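Long-range contacts in hypothetical protein AF1531 (Archaeoglobus fulgidus, PDB 2I5H), which is of unknown function but contains a helix-hairpin-helix-like element, so that it may bind nucleic acid: residues D19-L24 and A45-E50; T54-S59 and Y83-R88; P138-K143 and E174-S179. All coordinates share one frame; numbering follows the deposited sequence.

Contact 1 of 3, residues D19-L24 and A45-E50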
loop_
_atom_site.group_PDB
_atom_site.type_symbol
_atom_site.label_atom_id
_atom_site.label_comp_id
_atom_site.label_asym_id
_atom_site.label_seq_id
_atom_site.Cartn_x
_atom_site.Cartn_y
_atom_site.Cartn_z
ATOM N N ASP A 19 -2.817 -6.271 -11.314
ATOM C CA ASP A 19 -3.550 -7.486 -11.647
ATOM C C ASP A 19 -4.426 -7.879 -10.456
ATOM O O ASP A 19 -5.492 -8.478 -10.621
ATOM C CB ASP A 19 -2.577 -8.622 -11.977
ATOM C CG ASP A 19 -2.796 -9.184 -13.365
ATOM O OD1 ASP A 19 -2.901 -8.380 -14.317
ATOM O OD2 ASP A 19 -2.858 -10.423 -13.510
ATOM N N TYR A 20 -3.968 -7.536 -9.255
ATOM C CA TYR A 20 -4.707 -7.836 -8.034
ATOM C C TYR A 20 -4.718 -6.635 -7.092
ATOM O O TYR A 20 -3.781 -5.844 -7.079
ATOM C CB TYR A 20 -4.072 -9.019 -7.311
ATOM C CG TYR A 20 -4.264 -10.342 -8.012
ATOM C CD1 TYR A 20 -5.422 -11.092 -7.823
ATOM C CD2 TYR A 20 -3.283 -10.846 -8.862
ATOM C CE1 TYR A 20 -5.599 -12.319 -8.462
ATOM C CE2 TYR A 20 -3.449 -12.070 -9.506
ATOM C CZ TYR A 20 -4.606 -12.801 -9.300
ATOM O OH TYR A 20 -4.762 -14.018 -9.926
ATOM N N ALA A 21 -5.784 -6.507 -6.308
ATOM C CA ALA A 21 -5.903 -5.416 -5.340
ATOM C C ALA A 21 -6.570 -5.931 -4.073
ATOM O O ALA A 21 -7.199 -6.995 -4.072
ATOM C CB ALA A 21 -6.720 -4.264 -5.927
ATOM N N TYR A 22 -6.432 -5.169 -2.995
ATOM C CA TYR A 22 -7.020 -5.539 -1.714
ATOM C C TYR A 22 -8.135 -4.559 -1.348
ATOM O O TYR A 22 -8.003 -3.345 -1.530
ATOM C CB TYR A 22 -5.932 -5.561 -0.635
ATOM C CG TYR A 22 -5.051 -6.797 -0.676
ATOM C CD1 TYR A 22 -5.265 -7.858 0.206
ATOM C CD2 TYR A 22 -4.009 -6.906 -1.593
ATOM C CE1 TYR A 22 -4.460 -8.997 0.178
ATOM C CE2 TYR A 22 -3.194 -8.043 -1.632
ATOM C CZ TYR A 22 -3.427 -9.081 -0.742
ATOM O OH TYR A 22 -2.615 -10.193 -0.760
ATOM N N VAL A 23 -9.241 -5.098 -0.844
ATOM C CA VAL A 23 -10.396 -4.298 -0.481
ATOM C C VAL A 23 -10.181 -3.432 0.756
ATOM O O VAL A 23 -9.756 -3.917 1.804
ATOM C CB VAL A 23 -11.634 -5.198 -0.251
ATOM C CG1 VAL A 23 -12.812 -4.357 0.196
ATOM C CG2 VAL A 23 -11.964 -5.959 -1.524
ATOM N N LEU A 24 -10.482 -2.148 0.613
ATOM C CA LEU A 24 -10.357 -1.185 1.696
ATOM C C LEU A 24 -11.720 -0.881 2.300
ATOM O O LEU A 24 -11.840 -0.638 3.502
ATOM C CB LEU A 24 -9.759 0.127 1.177
ATOM C CG LEU A 24 -8.372 0.100 0.532
ATOM C CD1 LEU A 24 -8.072 1.464 -0.083
ATOM C CD2 LEU A 24 -7.323 -0.255 1.573
ATOM N N ALA A 45 -16.520 -0.800 -4.447
ATOM C CA ALA A 45 -15.466 -1.070 -3.483
ATOM C C ALA A 45 -14.271 -0.172 -3.795
ATOM O O ALA A 45 -14.012 0.158 -4.956
ATOM C CB ALA A 45 -15.040 -2.535 -3.535
ATOM N N GLN A 46 -13.564 0.261 -2.759
ATOM C CA GLN A 46 -12.358 1.031 -2.994
ATOM C C GLN A 46 -11.257 0.036 -2.671
ATOM O O GLN A 46 -11.289 -0.629 -1.632
ATOM C CB GLN A 46 -12.300 2.268 -2.098
ATOM C CG GLN A 46 -13.405 3.260 -2.410
ATOM C CD GLN A 46 -13.201 4.599 -1.736
ATOM O OE1 GLN A 46 -12.674 4.671 -0.626
ATOM N NE2 GLN A 46 -13.630 5.668 -2.399
ATOM N N VAL A 47 -10.299 -0.094 -3.580
ATOM C CA VAL A 47 -9.227 -1.054 -3.397
ATOM C C VAL A 47 -7.848 -0.449 -3.599
ATOM O O VAL A 47 -7.706 0.642 -4.153
ATOM C CB VAL A 47 -9.400 -2.246 -4.372
ATOM C CG1 VAL A 47 -10.774 -2.867 -4.193
ATOM C CG2 VAL A 47 -9.217 -1.779 -5.827
ATOM N N VAL A 48 -6.831 -1.161 -3.126
ATOM C CA VAL A 48 -5.457 -0.713 -3.285
ATOM C C VAL A 48 -4.686 -1.830 -3.989
ATOM O O VAL A 48 -4.728 -2.985 -3.558
ATOM C CB VAL A 48 -4.805 -0.348 -1.910
ATOM C CG1 VAL A 48 -4.836 -1.539 -0.945
ATOM C CG2 VAL A 48 -3.376 0.122 -2.126
ATOM N N GLY A 49 -4.030 -1.487 -5.096
ATOM C CA GLY A 49 -3.259 -2.463 -5.859
ATOM C C GLY A 49 -2.090 -3.041 -5.079
ATOM O O GLY A 49 -1.387 -2.313 -4.379
ATOM N N GLU A 50 -1.859 -4.348 -5.203
ATOM C CA GLU A 50 -0.775 -4.982 -4.454
ATOM C C GLU A 50 0.632 -4.760 -5.001
ATOM O O GLU A 50 1.609 -5.002 -4.299
ATOM C CB GLU A 50 -1.019 -6.493 -4.304
ATOM C CG GLU A 50 -1.134 -7.268 -5.604
ATOM C CD GLU A 50 -0.996 -8.780 -5.405
ATOM O OE1 GLU A 50 -1.398 -9.291 -4.340
ATOM O OE2 GLU A 50 -0.497 -9.459 -6.325
#
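Y22 and V48 face each other as the central hydrogen-bonded pair of two antiparallel strands: Y22 N donates to V48 O at 2.8 Å and V48 N to Y22 O at 2.9 Å. A21 with G49 and V23 with V47 are the flanking non-hydrogen-bonded pairs, and the bonds from L24 N to Q46 O and from E50 N to Y20 O carry the pairing outward. Among the buried residues the packing is tight at A21, whose CB lies 3.5 Å from V47 CG2. The rest is ordinary apolar packing: V47 CG1, anti to its own carbonyl carbon (chi1 -55°), comes to 4.0 Å from V23 CA, and L24 meets V48 at about a right angle, its CD2 3.8 Å from V48 CG1. The side with Y20 and E50 is more open to solvent and polar, though still close. These two side chains run side by side in the same direction, Y20 CB 3.6 Å from E50 CD, with ring and carboxylate planes 50° apart. E50 also reaches the Y22 ring, OE1 lying at its edge 3.5 Å from CE2. That carboxylate forms a salt bridge with R71, which in turn makes a cation-pi contact with Y20. Beyond the pair, residues 20-23 are flanked by strand 71-73 and residues 45-49 by strand 55-60, while helix 96-111 packs against Y22 and V48 through V105.

Contact 2 of 3, residues T54-S59 and Y83-R88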
loop_
_atom_site.group_PDB
_atom_site.type_symbol
_atom_site.label_atom_id
_atom_site.label_comp_id
_atom_site.label_asym_id
_atom_site.label_seq_id
_atom_site.Cartn_x
_atom_site.Cartn_y
_atom_site.Cartn_z
ATOM N N THR A 54 -1.817 1.319 -6.190
ATOM C CA THR A 54 -2.709 2.208 -6.920
ATOM C C THR A 54 -4.074 2.170 -6.238
ATOM O O THR A 54 -4.564 1.094 -5.902
ATOM C CB THR A 54 -2.875 1.731 -8.372
ATOM O OG1 THR A 54 -1.581 1.583 -8.969
ATOM C CG2 THR A 54 -3.698 2.733 -9.178
ATOM N N LEU A 55 -4.676 3.334 -6.017
ATOM C CA LEU A 55 -5.998 3.391 -5.395
ATOM C C LEU A 55 -7.043 3.395 -6.500
ATOM O O LEU A 55 -6.996 4.230 -7.413
ATOM C CB LEU A 55 -6.159 4.655 -4.549
ATOM C CG LEU A 55 -5.165 4.858 -3.404
ATOM C CD1 LEU A 55 -5.532 6.147 -2.662
ATOM C CD2 LEU A 55 -5.203 3.678 -2.447
ATOM N N LEU A 56 -7.995 2.473 -6.407
ATOM C CA LEU A 56 -9.033 2.355 -7.420
ATOM C C LEU A 56 -10.425 2.189 -6.839
ATOM O O LEU A 56 -10.604 1.648 -5.747
ATOM C CB LEU A 56 -8.751 1.129 -8.314
ATOM C CG LEU A 56 -7.428 1.054 -9.086
ATOM C CD1 LEU A 56 -7.212 -0.352 -9.651
ATOM C CD2 LEU A 56 -7.446 2.072 -10.201
ATOM N N GLU A 57 -11.414 2.667 -7.584
ATOM C CA GLU A 57 -12.796 2.482 -7.193
ATOM C C GLU A 57 -13.311 1.540 -8.282
ATOM O O GLU A 57 -13.091 1.782 -9.473
ATOM C CB GLU A 57 -13.555 3.805 -7.217
ATOM C CG GLU A 57 -14.992 3.676 -6.768
ATOM C CD GLU A 57 -15.545 4.980 -6.214
ATOM O OE1 GLU A 57 -15.092 5.421 -5.131
ATOM O OE2 GLU A 57 -16.426 5.560 -6.865
ATOM N N VAL A 58 -13.951 0.453 -7.871
ATOM C CA VAL A 58 -14.469 -0.537 -8.813
ATOM C C VAL A 58 -15.894 -0.929 -8.465
ATOM O O VAL A 58 -16.303 -0.838 -7.313
ATOM C CB VAL A 58 -13.624 -1.831 -8.766
ATOM C CG1 VAL A 58 -12.155 -1.506 -8.954
ATOM C CG2 VAL A 58 -13.829 -2.532 -7.425
ATOM N N SER A 59 -16.655 -1.373 -9.463
ATOM C CA SER A 59 -17.999 -1.848 -9.186
ATOM C C SER A 59 -17.841 -3.340 -8.854
ATOM O O SER A 59 -16.876 -3.985 -9.277
ATOM C CB SER A 59 -18.921 -1.650 -10.392
ATOM O OG SER A 59 -18.310 -2.095 -11.588
ATOM N N TYR A 83 -16.534 -6.135 -11.003
ATOM C CA TYR A 83 -17.244 -6.040 -12.264
ATOM C C TYR A 83 -16.387 -5.160 -13.164
ATOM O O TYR A 83 -15.657 -5.668 -14.010
ATOM C CB TYR A 83 -18.648 -5.450 -12.065
ATOM C CG TYR A 83 -19.458 -5.290 -13.339
ATOM C CD1 TYR A 83 -19.330 -6.191 -14.404
ATOM C CD2 TYR A 83 -20.369 -4.248 -13.472
ATOM C CE1 TYR A 83 -20.094 -6.044 -15.569
ATOM C CE2 TYR A 83 -21.132 -4.092 -14.620
ATOM C CZ TYR A 83 -20.989 -4.991 -15.667
ATOM O OH TYR A 83 -21.738 -4.809 -16.805
ATOM N N LYS A 84 -16.432 -3.846 -12.951
ATOM C CA LYS A 84 -15.651 -2.923 -13.765
ATOM C C LYS A 84 -14.782 -1.988 -12.921
ATOM O O LYS A 84 -15.107 -1.692 -11.767
ATOM C CB LYS A 84 -16.595 -2.072 -14.620
ATOM C CG LYS A 84 -17.502 -2.862 -15.559
ATOM C CD LYS A 84 -16.689 -3.596 -16.615
ATOM C CE LYS A 84 -17.596 -4.298 -17.613
ATOM N NZ LYS A 84 -16.816 -4.962 -18.693
ATOM N N ILE A 85 -13.670 -1.542 -13.496
ATOM C CA ILE A 85 -12.801 -0.588 -12.812
ATOM C C ILE A 85 -13.380 0.772 -13.202
ATOM O O ILE A 85 -13.439 1.115 -14.387
ATOM C CB ILE A 85 -11.342 -0.690 -13.295
ATOM C CG1 ILE A 85 -10.777 -2.074 -12.954
ATOM C CG2 ILE A 85 -10.488 0.395 -12.626
ATOM C CD1 ILE A 85 -9.327 -2.266 -13.365
ATOM N N LYS A 86 -13.815 1.546 -12.211
ATOM C CA LYS A 86 -14.429 2.845 -12.482
ATOM C C LYS A 86 -13.439 3.988 -12.699
ATOM O O LYS A 86 -13.507 4.707 -13.706
ATOM C CB LYS A 86 -15.378 3.226 -11.335
ATOM C CG LYS A 86 -16.402 2.161 -10.949
ATOM C CD LYS A 86 -17.426 1.896 -12.043
ATOM C CE LYS A 86 -18.454 3.010 -12.146
ATOM N NZ LYS A 86 -19.525 2.661 -13.126
ATOM N N ARG A 87 -12.517 4.157 -11.761
ATOM C CA ARG A 87 -11.564 5.254 -11.854
ATOM C C ARG A 87 -10.483 5.164 -10.797
ATOM O O ARG A 87 -10.675 4.564 -9.736
ATOM C CB ARG A 87 -12.303 6.578 -11.668
ATOM C CG ARG A 87 -13.082 6.644 -10.356
ATOM C CD ARG A 87 -13.991 7.879 -10.257
ATOM N NE ARG A 87 -14.988 7.726 -9.192
ATOM C CZ ARG A 87 -15.868 8.661 -8.838
ATOM N NH1 ARG A 87 -15.890 9.837 -9.457
ATOM N NH2 ARG A 87 -16.731 8.422 -7.856
ATOM N N ARG A 88 -9.341 5.763 -11.102
ATOM C CA ARG A 88 -8.238 5.804 -10.171
ATOM C C ARG A 88 -8.577 6.914 -9.174
ATOM O O ARG A 88 -9.186 7.923 -9.538
ATOM C CB ARG A 88 -6.933 6.116 -10.904
ATOM C CG ARG A 88 -5.736 6.141 -9.986
ATOM C CD ARG A 88 -4.436 6.136 -10.766
ATOM N NE ARG A 88 -3.297 6.231 -9.863
ATOM C CZ ARG A 88 -2.031 6.089 -10.232
ATOM N NH1 ARG A 88 -1.727 5.841 -11.500
ATOM N NH2 ARG A 88 -1.069 6.198 -9.327
HETATM O O HOH W 1 -4.030 6.058 -6.990
HETATM O O HOH W 2 -19.869 -0.726 -13.365
#
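A classic beta bulge interrupts the antiparallel pairing of strands 55-59 and 83-88 at the sheet edge: K86 and R87 both face E57, and the register shifts by one between E57 and V58. The evidence is E57 O, which accepts K86 N at 2.8 Å and, weakly, R87 N, while E57 N donates to R87 O. Beyond the bulge, S59 N bonds K84 O, Y83 N bonds S59 O, and K84 N donates to S59 OG at 2.9 Å; chi1 of 47° sets that hydroxyl between backbone N and carbonyl carbon. E57 and R87 extend side by side from one face of the sheet and form a salt bridge. R87 NH2 meets E57 OE2 at 3.0 Å on the syn side, 35° out of the carboxylate plane, yet the oxygen lies in the guanidinium plane, and the two planes are 72° apart. E57 OE1 accepts bonds from H31 and Q46, so the carboxylate is shared. Replacing this glutamate by an alanine would probably leave the R87 guanidinium without this charge mate and deprive H31 and Q46 of an acceptor. On the other face L56 CD2 lies 4.2 Å from I85 CG2, and V58 CG1 approaches I85 CG1. At the far end T54 CG2 sits over one face of the R88 guanidinium, 3.6 Å from NE, which donates to a water held by L55 N.

Contact 3 of 3, residues P138-K143 and E174-S179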
loop_
_atom_site.group_PDB
_atom_site.type_symbol
_atom_site.label_atom_id
_atom_site.label_comp_id
_atom_site.label_asym_id
_atom_site.label_seq_id
_atom_site.Cartn_x
_atom_site.Cartn_y
_atom_site.Cartn_z
ATOM N N PRO A 138 10.060 7.694 6.256
ATOM C CA PRO A 138 9.643 8.517 7.394
ATOM C C PRO A 138 10.033 7.834 8.703
ATOM O O PRO A 138 9.635 6.698 8.959
ATOM C CB PRO A 138 8.129 8.606 7.216
ATOM C CG PRO A 138 7.965 8.543 5.727
ATOM C CD PRO A 138 8.925 7.435 5.352
ATOM N N GLY A 139 10.819 8.524 9.522
ATOM C CA GLY A 139 11.245 7.948 10.785
ATOM C C GLY A 139 12.649 7.375 10.719
ATOM O O GLY A 139 13.076 6.643 11.615
ATOM N N VAL A 140 13.369 7.700 9.651
ATOM C CA VAL A 140 14.737 7.229 9.472
ATOM C C VAL A 140 15.631 8.389 9.060
ATOM O O VAL A 140 15.599 8.836 7.913
ATOM C CB VAL A 140 14.822 6.128 8.397
ATOM C CG1 VAL A 140 16.277 5.753 8.149
ATOM C CG2 VAL A 140 14.037 4.909 8.844
ATOM N N GLY A 141 16.426 8.879 10.007
ATOM C CA GLY A 141 17.317 9.988 9.727
ATOM C C GLY A 141 18.765 9.561 9.589
ATOM O O GLY A 141 19.066 8.372 9.498
ATOM N N LYS A 142 19.664 10.540 9.581
ATOM C CA LYS A 142 21.095 10.283 9.450
ATOM C C LYS A 142 21.604 9.191 10.391
ATOM O O LYS A 142 22.257 8.242 9.958
ATOM C CB LYS A 142 21.882 11.576 9.691
ATOM C CG LYS A 142 21.771 12.609 8.572
ATOM C CD LYS A 142 22.403 12.097 7.283
ATOM C CE LYS A 142 22.520 13.198 6.231
ATOM N NZ LYS A 142 21.200 13.757 5.826
ATOM N N LYS A 143 21.306 9.326 11.676
ATOM C CA LYS A 143 21.754 8.344 12.656
ATOM C C LYS A 143 21.250 6.942 12.326
ATOM O O LYS A 143 22.025 5.983 12.299
ATOM C CB LYS A 143 21.282 8.740 14.058
ATOM C CG LYS A 143 21.805 7.829 15.162
ATOM C CD LYS A 143 21.302 8.250 16.534
ATOM C CE LYS A 143 19.796 8.069 16.669
ATOM N NZ LYS A 143 19.312 8.489 18.018
ATOM N N GLU A 174 8.369 -2.753 8.742
ATOM C CA GLU A 174 7.101 -2.730 8.020
ATOM C C GLU A 174 6.444 -1.366 8.161
ATOM O O GLU A 174 5.932 -0.811 7.190
ATOM C CB GLU A 174 6.146 -3.807 8.549
ATOM C CG GLU A 174 6.700 -5.217 8.490
ATOM C CD GLU A 174 7.400 -5.617 9.771
ATOM O OE1 GLU A 174 8.243 -4.836 10.261
ATOM O OE2 GLU A 174 7.106 -6.715 10.286
ATOM N N LYS A 175 6.462 -0.831 9.377
ATOM C CA LYS A 175 5.862 0.470 9.644
ATOM C C LYS A 175 6.568 1.562 8.853
ATOM O O LYS A 175 5.935 2.496 8.361
ATOM C CB LYS A 175 5.927 0.791 11.139
ATOM C CG LYS A 175 5.290 2.122 11.495
ATOM C CD LYS A 175 5.082 2.269 12.991
ATOM C CE LYS A 175 4.333 3.554 13.300
ATOM N NZ LYS A 175 3.031 3.602 12.572
ATOM N N LEU A 176 7.887 1.443 8.739
ATOM C CA LEU A 176 8.668 2.417 7.992
ATOM C C LEU A 176 8.241 2.373 6.533
ATOM O O LEU A 176 8.051 3.411 5.901
ATOM C CB LEU A 176 10.161 2.099 8.096
ATOM C CG LEU A 176 10.811 2.186 9.477
ATOM C CD1 LEU A 176 12.251 1.698 9.373
ATOM C CD2 LEU A 176 10.760 3.618 9.994
ATOM N N ILE A 177 8.094 1.163 6.004
ATOM C CA ILE A 177 7.686 0.988 4.616
ATOM C C ILE A 177 6.270 1.524 4.396
ATOM O O ILE A 177 6.024 2.261 3.444
ATOM C CB ILE A 177 7.730 -0.497 4.201
ATOM C CG1 ILE A 177 9.167 -1.016 4.268
ATOM C CG2 ILE A 177 7.178 -0.660 2.792
ATOM C CD1 ILE A 177 10.127 -0.299 3.336
ATOM N N VAL A 178 5.346 1.151 5.277
ATOM C CA VAL A 178 3.963 1.611 5.160
ATOM C C VAL A 178 3.907 3.134 5.167
ATOM O O VAL A 178 3.170 3.737 4.385
ATOM C CB VAL A 178 3.087 1.065 6.314
ATOM C CG1 VAL A 178 1.700 1.685 6.253
ATOM C CG2 VAL A 178 2.990 -0.449 6.213
ATOM N N SER A 179 4.689 3.751 6.051
ATOM C CA SER A 179 4.734 5.205 6.150
ATOM C C SER A 179 5.183 5.840 4.844
ATOM O O SER A 179 4.633 6.858 4.426
ATOM C CB SER A 179 5.686 5.645 7.270
ATOM O OG SER A 179 5.129 5.400 8.545
HETATM O O HOH W 3 7.474 5.176 10.382
#
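V140 and L176 cross at about a right angle, with the fork of the leucine turned to a single valine methyl: V140 CG2 is 3.7 Å from L176 CD1 and 3.7 Å from L176 CD2. L176 CG stands anti to its carbonyl carbon (chi1 -64°), beside the backbone N. The CD2 branch also comes to 3.4 Å from P138 O. P138 turns its ring toward helix 173-186 at S179, where P138 CB lies 3.8 Å from S179 CB and P138 CG reaches the backbone of the same residue. The sequence P138-G139-V140-G141, followed by helix 142-154 with G141 at its N-cap, is consistent with the hairpin of a helix-hairpin-helix motif, a common nucleic-acid-binding element. The backbone angles of G139, with a phi of 99°, call for glycine, and a CB there would also sit close to L176 CD2. A water joins the two segments on the polar side, donating to P138 O at 3.0 Å and hydrogen-bonded to S179 OG at 3.0 Å. The chemistry is thus consistent with a small apolar packing of methyl and ring carbons plus one water bridge, with no direct polar bond between the two segments.

Contacts 1 and 2 are neighbouring pairings of one antiparallel sheet, their centres 9 Å apart. The join is mainly backbone: G49 N lies 2.8 Å from T54 O and V47 N 2.8 Å from L56 O, both probable hydrogen bonds. Contact 3 stands apart, its centre about 24 Å from that of contact 1 and about 30 Å from that of contact 2, with nearest atoms about 10 and 11 Å away. Helix 96-111 spans the interval: it packs on Y22 and V48 of contact 1 and on V178 of the helix segment 174-179. No ligand or active site is established; if the protein binds nucleic acid, the hairpin of contact 3 would be a plausible site.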